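Local coordinates for protein aminoacyl-tRNA synthetase (Cryptosporidium parvum, PDB 5F9Z) that probably attaches proline to its tRNA as a class II prolyl-tRNA synthetase, and here holds halofuginone together with an ATP analogue, at residues Ile82-Lys87 / Glu125-Pro130; Pro130-Trp135 / Leu142-Asn147. One frame throughout, in Å; residues are numbered along the deposited sequence.

Contact 1: residues Ile82-Lys87 / Glu125-Pro130. With HFG (7-bromo-6-chloro-3-{3-[(2R,3S)-3-hydroxypiperidin-2-yl]-2-oxopropyl}quinazolin-4(3H)-one), chain E.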
ATOM      1  N   ILE A  82       9.964  17.733 -12.967  1.00 29.16           N
ATOM      2  CA  ILE A  82       9.463  17.964 -11.618  1.00 29.21           C
ATOM      3  C   ILE A  82       8.833  19.343 -11.486  1.00 29.53           C
ATOM      4  O   ILE A  82       8.051  19.582 -10.560  1.00 28.49           O
ATOM      5  CB  ILE A  82      10.608  17.789 -10.600  1.00 31.37           C
ATOM      6  CG1 ILE A  82      10.073  17.766  -9.165  1.00 33.62           C
ATOM      7  CG2 ILE A  82      11.645  18.893 -10.765  1.00 30.95           C
ATOM      8  CD1 ILE A  82      11.158  17.788  -8.108  1.00 34.24           C
ATOM      9  N   PHE A  83       9.143  20.258 -12.397  1.00 29.47           N
ATOM     10  CA  PHE A  83       8.708  21.641 -12.296  1.00 29.37           C
ATOM     11  C   PHE A  83       7.507  21.905 -13.194  1.00 29.40           C
ATOM     12  O   PHE A  83       7.295  21.226 -14.202  1.00 27.84           O
ATOM     13  CB  PHE A  83       9.851  22.590 -12.663  1.00 28.45           C
ATOM     14  CG  PHE A  83      10.946  22.637 -11.641  1.00 27.62           C
ATOM     15  CD1 PHE A  83      10.649  22.587 -10.288  1.00 26.24           C
ATOM     16  CD2 PHE A  83      12.272  22.722 -12.029  1.00 26.91           C
ATOM     17  CE1 PHE A  83      11.653  22.627  -9.343  1.00 26.26           C
ATOM     18  CE2 PHE A  83      13.281  22.762 -11.089  1.00 27.26           C
ATOM     19  CZ  PHE A  83      12.971  22.714  -9.743  1.00 27.38           C
ATOM     20  N   VAL A  84       6.720  22.905 -12.811  1.00 30.64           N
ATOM     21  CA  VAL A  84       5.574  23.337 -13.601  1.00 31.78           C
ATOM     22  C   VAL A  84       5.287  24.791 -13.256  1.00 34.60           C
ATOM     23  O   VAL A  84       5.307  25.184 -12.086  1.00 36.38           O
ATOM     24  CB  VAL A  84       4.344  22.429 -13.356  1.00 30.16           C
ATOM     25  CG1 VAL A  84       4.029  22.330 -11.871  1.00 28.63           C
ATOM     26  CG2 VAL A  84       3.152  22.952 -14.123  1.00 31.42           C
ATOM     27  N   THR A  85       5.034  25.592 -14.287  1.00 35.13           N
ATOM     28  CA  THR A  85       4.775  27.009 -14.091  1.00 37.00           C
ATOM     29  C   THR A  85       3.449  27.221 -13.366  1.00 39.86           C
ATOM     30  O   THR A  85       2.578  26.347 -13.328  1.00 39.99           O
ATOM     31  CB  THR A  85       4.757  27.744 -15.430  1.00 35.16           C
ATOM     32  OG1 THR A  85       3.707  27.219 -16.252  1.00 34.75           O
ATOM     33  CG2 THR A  85       6.087  27.574 -16.147  1.00 33.61           C
ATOM     34  N   GLN A  86       3.304  28.411 -12.780  1.00 41.90           N
ATOM     35  CA  GLN A  86       2.061  28.751 -12.098  1.00 42.00           C
ATOM     36  C   GLN A  86       0.909  28.915 -13.079  1.00 43.38           C
ATOM     37  O   GLN A  86      -0.237  28.589 -12.745  1.00 44.36           O
ATOM     38  CB  GLN A  86       2.244  30.029 -11.277  1.00 40.97           C
ATOM     39  N   LYS A  87       1.189  29.410 -14.287  1.00 44.08           N
ATOM     40  CA  LYS A  87       0.128  29.619 -15.268  1.00 46.85           C
ATOM     41  C   LYS A  87      -0.475  28.297 -15.724  1.00 48.19           C
ATOM     42  O   LYS A  87      -1.701  28.174 -15.837  1.00 50.24           O
ATOM     43  CB  LYS A  87       0.666  30.405 -16.463  1.00 47.05           C
ATOM     44  N   GLU A 125      -1.001  15.968 -14.117  1.00 26.96           N
ATOM     45  CA  GLU A 125      -2.050  16.291 -15.079  1.00 27.19           C
ATOM     46  C   GLU A 125      -1.724  17.578 -15.822  1.00 28.46           C
ATOM     47  O   GLU A 125      -1.820  17.646 -17.052  1.00 26.82           O
ATOM     48  CB  GLU A 125      -3.399  16.418 -14.373  1.00 28.19           C
ATOM     49  CG  GLU A 125      -4.019  15.106 -13.938  1.00 28.37           C
ATOM     50  CD  GLU A 125      -3.518  14.638 -12.592  1.00 28.68           C
ATOM     51  OE1 GLU A 125      -2.516  15.196 -12.102  1.00 28.71           O
ATOM     52  OE2 GLU A 125      -4.132  13.714 -12.021  1.00 30.22           O
ATOM     53  N   THR A 126      -1.334  18.614 -15.080  1.00 30.40           N
ATOM     54  CA  THR A 126      -0.978  19.885 -15.695  1.00 33.20           C
ATOM     55  C   THR A 126       0.306  19.779 -16.511  1.00 33.41           C
ATOM     56  O   THR A 126       0.451  20.461 -17.533  1.00 32.64           O
ATOM     57  CB  THR A 126      -0.847  20.949 -14.604  1.00 36.23           C
ATOM     58  OG1 THR A 126      -2.152  21.368 -14.182  1.00 37.92           O
ATOM     59  CG2 THR A 126      -0.076  22.136 -15.104  1.00 38.26           C
ATOM     60  N   ILE A 127       1.235  18.919 -16.093  1.00 32.41           N
ATOM     61  CA  ILE A 127       2.506  18.804 -16.800  1.00 31.70           C
ATOM     62  C   ILE A 127       2.333  18.040 -18.108  1.00 30.38           C
ATOM     63  O   ILE A 127       2.870  18.437 -19.149  1.00 30.15           O
ATOM     64  CB  ILE A 127       3.555  18.137 -15.891  1.00 31.80           C
ATOM     65  CG1 ILE A 127       3.706  18.926 -14.588  1.00 32.95           C
ATOM     66  CG2 ILE A 127       4.891  18.018 -16.610  1.00 30.79           C
ATOM     67  CD1 ILE A 127       4.579  18.244 -13.558  1.00 32.94           C
ATOM     68  N   MET A 128       1.572  16.946 -18.081  1.00 28.71           N
ATOM     69  CA  MET A 128       1.522  16.016 -19.204  1.00 29.64           C
ATOM     70  C   MET A 128       0.453  16.368 -20.233  1.00 29.54           C
ATOM     71  O   MET A 128       0.712  16.286 -21.440  1.00 29.43           O
ATOM     72  CB  MET A 128       1.283  14.594 -18.689  1.00 31.19           C
ATOM     73  CG  MET A 128       2.350  14.088 -17.733  1.00 34.06           C
ATOM     74  SD  MET A 128       1.888  12.534 -16.941  1.00 37.35           S
ATOM     75  CE  MET A 128       1.615  11.499 -18.371  1.00 37.76           C
ATOM     76  N   TYR A 129      -0.739  16.757 -19.787  1.00 28.94           N
ATOM     77  CA  TYR A 129      -1.867  16.880 -20.707  1.00 28.30           C
ATOM     78  C   TYR A 129      -1.689  17.941 -21.793  1.00 28.28           C
ATOM     79  O   TYR A 129      -2.196  17.715 -22.905  1.00 29.10           O
ATOM     80  CB  TYR A 129      -3.157  17.133 -19.912  1.00 28.68           C
ATOM     81  CG  TYR A 129      -3.559  15.979 -19.015  1.00 28.96           C
ATOM     82  CD1 TYR A 129      -2.920  14.747 -19.104  1.00 29.02           C
ATOM     83  CD2 TYR A 129      -4.580  16.120 -18.086  1.00 29.55           C
ATOM     84  CE1 TYR A 129      -3.281  13.693 -18.287  1.00 29.41           C
ATOM     85  CE2 TYR A 129      -4.951  15.069 -17.268  1.00 30.44           C
ATOM     86  CZ  TYR A 129      -4.296  13.859 -17.372  1.00 29.71           C
ATOM     87  OH  TYR A 129      -4.658  12.809 -16.559  1.00 28.63           O
ATOM     88  N   PRO A 130      -1.032  19.086 -21.562  1.00 28.01           N
ATOM     89  CA  PRO A 130      -0.728  19.973 -22.697  1.00 28.75           C
ATOM     90  C   PRO A 130       0.073  19.292 -23.790  1.00 30.17           C
ATOM     91  O   PRO A 130       0.002  19.711 -24.953  1.00 31.06           O
ATOM     92  CB  PRO A 130       0.060  21.115 -22.044  1.00 27.67           C
ATOM     93  CG  PRO A 130      -0.461  21.171 -20.664  1.00 28.47           C
ATOM     94  CD  PRO A 130      -0.747  19.743 -20.275  1.00 28.05           C
TER
HETATM   95  O4' HFG E 702      -3.681  13.645  -8.065  1.00 34.77           O
HETATM   96  C21 HFG E 702      -4.871  13.521  -8.071  1.00 34.31           C
HETATM   97  C3' HFG E 702      -5.560  12.588  -9.093  1.00 33.19           C
HETATM   98  C2' HFG E 702      -4.604  11.578  -9.731  1.00 30.75           C
HETATM   99  N1' HFG E 702      -3.543  12.232 -10.371  1.00 29.62           N
HETATM  100  C6' HFG E 702      -2.425  11.357 -10.562  1.00 30.42           C
HETATM  101  C5' HFG E 702      -2.810   9.881 -10.447  1.00 30.70           C
HETATM  102  C4' HFG E 702      -3.352   9.560  -9.159  1.00 29.63           C
HETATM  103  C39 HFG E 702      -4.091  10.635  -8.622  1.00 30.25           C
HETATM  104  O7' HFG E 702      -5.294  10.103  -7.857  1.00 30.95           O
HETATM  105  C1' HFG E 702      -5.790  14.343  -6.982  1.00 34.29           C
HETATM  106  N3  HFG E 702      -4.966  15.465  -6.361  1.00 34.63           N
HETATM  107  C4  HFG E 702      -4.606  16.562  -7.133  1.00 36.81           C
HETATM  108  O11 HFG E 702      -4.953  16.632  -8.314  1.00 37.67           O
HETATM  109  C10 HFG E 702      -3.870  17.567  -6.577  1.00 38.27           C
HETATM  110  C5  HFG E 702      -3.480  18.723  -7.346  1.00 39.94           C
HETATM  111  C2  HFG E 702      -4.600  15.392  -5.100  1.00 34.54           C
HETATM  112  N1  HFG E 702      -3.873  16.359  -4.519  1.00 35.65           N
HETATM  113  C9  HFG E 702      -3.504  17.453  -5.250  1.00 38.22           C
HETATM  114  C8  HFG E 702      -2.745  18.467  -4.645  1.00 41.16           C
HETATM  115  C7  HFG E 702      -2.362  19.600  -5.405  1.00 45.97           C
HETATM  116 BR1  HFG E 702      -1.303  21.009  -4.557  1.00 55.64          BR
HETATM  117  C6  HFG E 702      -2.736  19.716  -6.752  1.00 42.82           C
HETATM  118 CL1  HFG E 702      -2.257  21.130  -7.691  1.00 43.53          CL
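Phe83 meets helix 125-130 through its backbone: its carbonyl O lies 4.1 Å from CD1 of Ile127, a loose van der Waals approach. The Phe83 side chain starts off away from the helix, and one ring face rests on CG2 of Ile82, which sits over the ring centre.

Val84 carries the contact. Its side chain points at the helix and is buried. CG1 sits between the backbone N and the carbonyl carbon (chi1 54°), which leaves CG2 anti to the backbone N and facing Thr126. Val84 CG2 and Thr126 CG2 are 3.5 Å apart. The two side chains cross at about a right angle. Ile127 comes from the next position of the helix. Its CB points to one side, but the extended chain (chi2 172°) brings the end closer, and Ile127 CG1 lies 3.8 Å from Val84 CB. The side-chain contacts are apolar, and the strand and helix axes make an angle of 78°.

Strand 83-85 is an outer strand of a small antiparallel sheet, where Val84 pairs with Ala119 of strand 112-120. The contact sets this small sheet against a helix of the class II synthetase catalytic core. The N-terminal end of the helix lies at the halofuginone pocket. Glu125 belongs to that pocket, and its OE1 is hydrogen-bonded to Thr123 OG1.

Thr85 follows at the N-cap of helix 86-90. Its OG1 makes a weak hydrogen bond to Lys88 N.

Contact 2: residues Pro130-Trp135 / Leu142-Asn147; sequences PYFAKW and LPLKIN
Leu144 touches both Phe132 and Trp135 with one methyl, CD2. This is a helix packed on a face of the antiparallel sheet of the class II synthetase core. Helix 130-135 is the last part of helix 125-135, and strand 144-147 begins strand 144-153. A short connection joins them, and their directions run roughly opposite, at 147°. The axes of these segments come no closer than 11.1 Å, and the contacts across are made by side chains.

The second segment enters through Leu142 and a cis peptide before Pro143. Leu142 rests on Ile136 of the connection and on Ala177 of strand 168-178.

At Leu144 the strand begins, with its side chain directed at the helix. Chi1 of 176° extends CG toward the helix, and chi2 puts CD2 anti to CA, at the far end of the chain, where it reaches the two rings. CD2 sits over one face of the Phe132 ring, 3.9 Å from its centroid and 18° off the normal, a CH-pi contact. The same methyl meets Trp135 at the ring edge, near its plane, with Leu144 CD2 3.9 Å from Trp135 CE3. One methyl thus touches a face of one ring and the edge of the other.

Lys145 points away from the helix. Its NZ is hydrogen-bonded to His73 O.

Ile146 again points at the helix and is buried. Its side chain and that of Phe132 run past each other in opposite directions. The Phe132 ring also meets Tyr129 one turn earlier and touches His175 of strand 168-178 and Gln270 of strand 265-276. Ile146 approaches the ring obliquely: its CG1 is 4.0 Å from Phe132 CE1, and its CB is 4.0 Å from Phe132 CZ.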
ATOM      1  N   PRO A 130      -1.032  19.086 -21.562  1.00 28.01           N
ATOM      2  CA  PRO A 130      -0.728  19.973 -22.697  1.00 28.75           C
ATOM      3  C   PRO A 130       0.073  19.292 -23.790  1.00 30.17           C
ATOM      4  O   PRO A 130       0.002  19.711 -24.953  1.00 31.06           O
ATOM      5  CB  PRO A 130       0.060  21.115 -22.044  1.00 27.67           C
ATOM      6  CG  PRO A 130      -0.461  21.171 -20.664  1.00 28.47           C
ATOM      7  CD  PRO A 130      -0.747  19.743 -20.275  1.00 28.05           C
ATOM      8  N   TYR A 131       0.833  18.251 -23.454  1.00 29.91           N
ATOM      9  CA  TYR A 131       1.567  17.490 -24.454  1.00 31.31           C
ATOM     10  C   TYR A 131       0.788  16.289 -24.969  1.00 29.70           C
ATOM     11  O   TYR A 131       1.097  15.789 -26.056  1.00 29.34           O
ATOM     12  CB  TYR A 131       2.917  17.047 -23.882  1.00 33.53           C
ATOM     13  CG  TYR A 131       3.811  18.221 -23.555  1.00 37.65           C
ATOM     14  CD1 TYR A 131       3.744  18.845 -22.314  1.00 39.64           C
ATOM     15  CD2 TYR A 131       4.699  18.725 -24.495  1.00 39.33           C
ATOM     16  CE1 TYR A 131       4.549  19.927 -22.016  1.00 41.54           C
ATOM     17  CE2 TYR A 131       5.509  19.806 -24.206  1.00 40.54           C
ATOM     18  CZ  TYR A 131       5.429  20.403 -22.965  1.00 42.13           C
ATOM     19  OH  TYR A 131       6.234  21.481 -22.673  1.00 43.93           O
ATOM     20  N   PHE A 132      -0.216  15.820 -24.222  1.00 28.69           N
ATOM     21  CA  PHE A 132      -1.149  14.847 -24.783  1.00 28.99           C
ATOM     22  C   PHE A 132      -1.915  15.448 -25.953  1.00 30.02           C
ATOM     23  O   PHE A 132      -2.129  14.785 -26.974  1.00 31.19           O
ATOM     24  CB  PHE A 132      -2.120  14.354 -23.709  1.00 29.41           C
ATOM     25  CG  PHE A 132      -1.555  13.289 -22.811  1.00 27.66           C
ATOM     26  CD1 PHE A 132      -0.197  13.013 -22.799  1.00 27.59           C
ATOM     27  CD2 PHE A 132      -2.389  12.552 -21.987  1.00 25.99           C
ATOM     28  CE1 PHE A 132       0.318  12.032 -21.973  1.00 26.93           C
ATOM     29  CE2 PHE A 132      -1.880  11.569 -21.160  1.00 27.08           C
ATOM     30  CZ  PHE A 132      -0.525  11.308 -21.153  1.00 25.90           C
ATOM     31  N   ALA A 133      -2.338  16.708 -25.820  1.00 30.67           N
ATOM     32  CA  ALA A 133      -3.022  17.382 -26.918  1.00 33.55           C
ATOM     33  C   ALA A 133      -2.103  17.579 -28.115  1.00 35.43           C
ATOM     34  O   ALA A 133      -2.571  17.604 -29.258  1.00 36.87           O
ATOM     35  CB  ALA A 133      -3.575  18.727 -26.448  1.00 33.54           C
ATOM     36  N   LYS A 134      -0.798  17.717 -27.874  1.00 36.05           N
ATOM     37  CA  LYS A 134       0.154  17.888 -28.965  1.00 37.25           C
ATOM     38  C   LYS A 134       0.431  16.575 -29.687  1.00 34.66           C
ATOM     39  O   LYS A 134       0.666  16.579 -30.901  1.00 36.20           O
ATOM     40  CB  LYS A 134       1.454  18.489 -28.424  1.00 38.58           C
ATOM     41  CG  LYS A 134       2.445  18.955 -29.483  1.00 41.70           C
ATOM     42  CD  LYS A 134       3.553  17.936 -29.702  1.00 43.59           C
ATOM     43  CE  LYS A 134       4.746  18.562 -30.408  1.00 44.87           C
ATOM     44  NZ  LYS A 134       5.385  19.621 -29.575  1.00 45.59           N
ATOM     45  N   TRP A 135       0.398  15.453 -28.970  1.00 32.20           N
ATOM     46  CA  TRP A 135       0.703  14.154 -29.554  1.00 31.36           C
ATOM     47  C   TRP A 135      -0.507  13.477 -30.180  1.00 32.63           C
ATOM     48  O   TRP A 135      -0.334  12.602 -31.037  1.00 33.53           O
ATOM     49  CB  TRP A 135       1.292  13.221 -28.490  1.00 28.94           C
ATOM     50  CG  TRP A 135       2.514  13.762 -27.815  1.00 28.68           C
ATOM     51  CD1 TRP A 135       3.383  14.691 -28.309  1.00 29.13           C
ATOM     52  CD2 TRP A 135       2.995  13.416 -26.511  1.00 27.90           C
ATOM     53  NE1 TRP A 135       4.379  14.940 -27.397  1.00 28.91           N
ATOM     54  CE2 TRP A 135       4.164  14.171 -26.283  1.00 28.04           C
ATOM     55  CE3 TRP A 135       2.554  12.541 -25.514  1.00 27.43           C
ATOM     56  CZ2 TRP A 135       4.896  14.075 -25.103  1.00 27.98           C
ATOM     57  CZ3 TRP A 135       3.282  12.448 -24.341  1.00 26.57           C
ATOM     58  CH2 TRP A 135       4.441  13.211 -24.146  1.00 27.23           C
ATOM     59  N   LEU A 142      -4.528   6.772 -30.760  1.00 33.30           N
ATOM     60  CA  LEU A 142      -5.118   6.272 -29.527  1.00 31.37           C
ATOM     61  C   LEU A 142      -5.224   4.748 -29.569  1.00 30.60           C
ATOM     62  O   LEU A 142      -5.428   4.170 -30.635  1.00 32.38           O
ATOM     63  CB  LEU A 142      -6.495   6.904 -29.305  1.00 30.60           C
ATOM     64  CG  LEU A 142      -6.491   8.415 -29.070  1.00 28.22           C
ATOM     65  CD1 LEU A 142      -7.908   8.949 -28.951  1.00 28.53           C
ATOM     66  CD2 LEU A 142      -5.685   8.753 -27.827  1.00 26.56           C
ATOM     67  N   PRO A 143      -5.091   4.090 -28.406  1.00 28.46           N
ATOM     68  CA  PRO A 143      -4.896   4.700 -27.086  1.00 28.04           C
ATOM     69  C   PRO A 143      -3.452   5.089 -26.776  1.00 28.80           C
ATOM     70  O   PRO A 143      -2.515   4.401 -27.181  1.00 29.37           O
ATOM     71  CB  PRO A 143      -5.366   3.601 -26.132  1.00 25.91           C
ATOM     72  CG  PRO A 143      -5.030   2.344 -26.845  1.00 24.80           C
ATOM     73  CD  PRO A 143      -5.233   2.626 -28.314  1.00 26.76           C
ATOM     74  N   LEU A 144      -3.291   6.201 -26.064  1.00 27.53           N
ATOM     75  CA  LEU A 144      -2.004   6.624 -25.531  1.00 26.89           C
ATOM     76  C   LEU A 144      -1.966   6.290 -24.046  1.00 26.74           C
ATOM     77  O   LEU A 144      -2.864   6.686 -23.298  1.00 27.98           O
ATOM     78  CB  LEU A 144      -1.785   8.122 -25.746  1.00 26.89           C
ATOM     79  CG  LEU A 144      -0.516   8.726 -25.140  1.00 25.70           C
ATOM     80  CD1 LEU A 144       0.724   8.176 -25.829  1.00 24.94           C
ATOM     81  CD2 LEU A 144      -0.551  10.245 -25.216  1.00 25.22           C
ATOM     82  N   LYS A 145      -0.939   5.554 -23.625  1.00 25.90           N
ATOM     83  CA  LYS A 145      -0.832   5.077 -22.249  1.00 25.79           C
ATOM     84  C   LYS A 145       0.553   5.418 -21.718  1.00 25.58           C
ATOM     85  O   LYS A 145       1.545   4.800 -22.118  1.00 24.07           O
ATOM     86  CB  LYS A 145      -1.093   3.574 -22.167  1.00 25.14           C
ATOM     87  CG  LYS A 145      -2.438   3.149 -22.733  1.00 24.69           C
ATOM     88  CD  LYS A 145      -2.615   1.645 -22.649  1.00 25.18           C
ATOM     89  CE  LYS A 145      -3.932   1.203 -23.259  1.00 25.67           C
ATOM     90  NZ  LYS A 145      -4.096  -0.275 -23.194  1.00 25.66           N
ATOM     91  N   ILE A 146       0.618   6.391 -20.813  1.00 26.28           N
ATOM     92  CA  ILE A 146       1.874   6.856 -20.239  1.00 25.88           C
ATOM     93  C   ILE A 146       1.842   6.632 -18.735  1.00 23.97           C
ATOM     94  O   ILE A 146       0.814   6.847 -18.083  1.00 23.55           O
ATOM     95  CB  ILE A 146       2.134   8.341 -20.567  1.00 25.49           C
ATOM     96  CG1 ILE A 146       2.220   8.540 -22.081  1.00 24.84           C
ATOM     97  CG2 ILE A 146       3.420   8.821 -19.913  1.00 25.43           C
ATOM     98  CD1 ILE A 146       3.335   7.753 -22.730  1.00 23.72           C
ATOM     99  N   ASN A 147       2.973   6.189 -18.189  1.00 22.16           N
ATOM    100  CA  ASN A 147       3.158   6.033 -16.756  1.00 20.37           C
ATOM    101  C   ASN A 147       4.519   6.596 -16.380  1.00 20.21           C
ATOM    102  O   ASN A 147       5.454   6.572 -17.183  1.00 19.56           O
ATOM    103  CB  ASN A 147       3.058   4.560 -16.338  1.00 21.21           C
ATOM    104  CG  ASN A 147       3.217   4.369 -14.848  1.00 22.76           C
ATOM    105  OD1 ASN A 147       2.300   4.650 -14.080  1.00 24.57           O
ATOM    106  ND2 ASN A 147       4.383   3.888 -14.429  1.00 20.21           N
TER

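Both contacts use helix 125-135 and share Pro130. Contact 1 holds its first turns against an outer strand of the small three-stranded sheet. Contact 2 holds its last turns against strand 144-153 of the large antiparallel sheet. Both are partly buried, with two buried residues and one exposed residue among the four that touch. Their side-chain chemistry is apolar in each case, but contact 1 uses aliphatic branches and one backbone carbonyl, whereas contact 2 adds aromatic rings. Contact 1 includes the helix turn that bears Glu125 of the halofuginone pocket; in contact 2, the Phe132 side chain is about 11 Å from the ligand. They meet where Met128 CE packs 3.6 Å from Ile146 CG2.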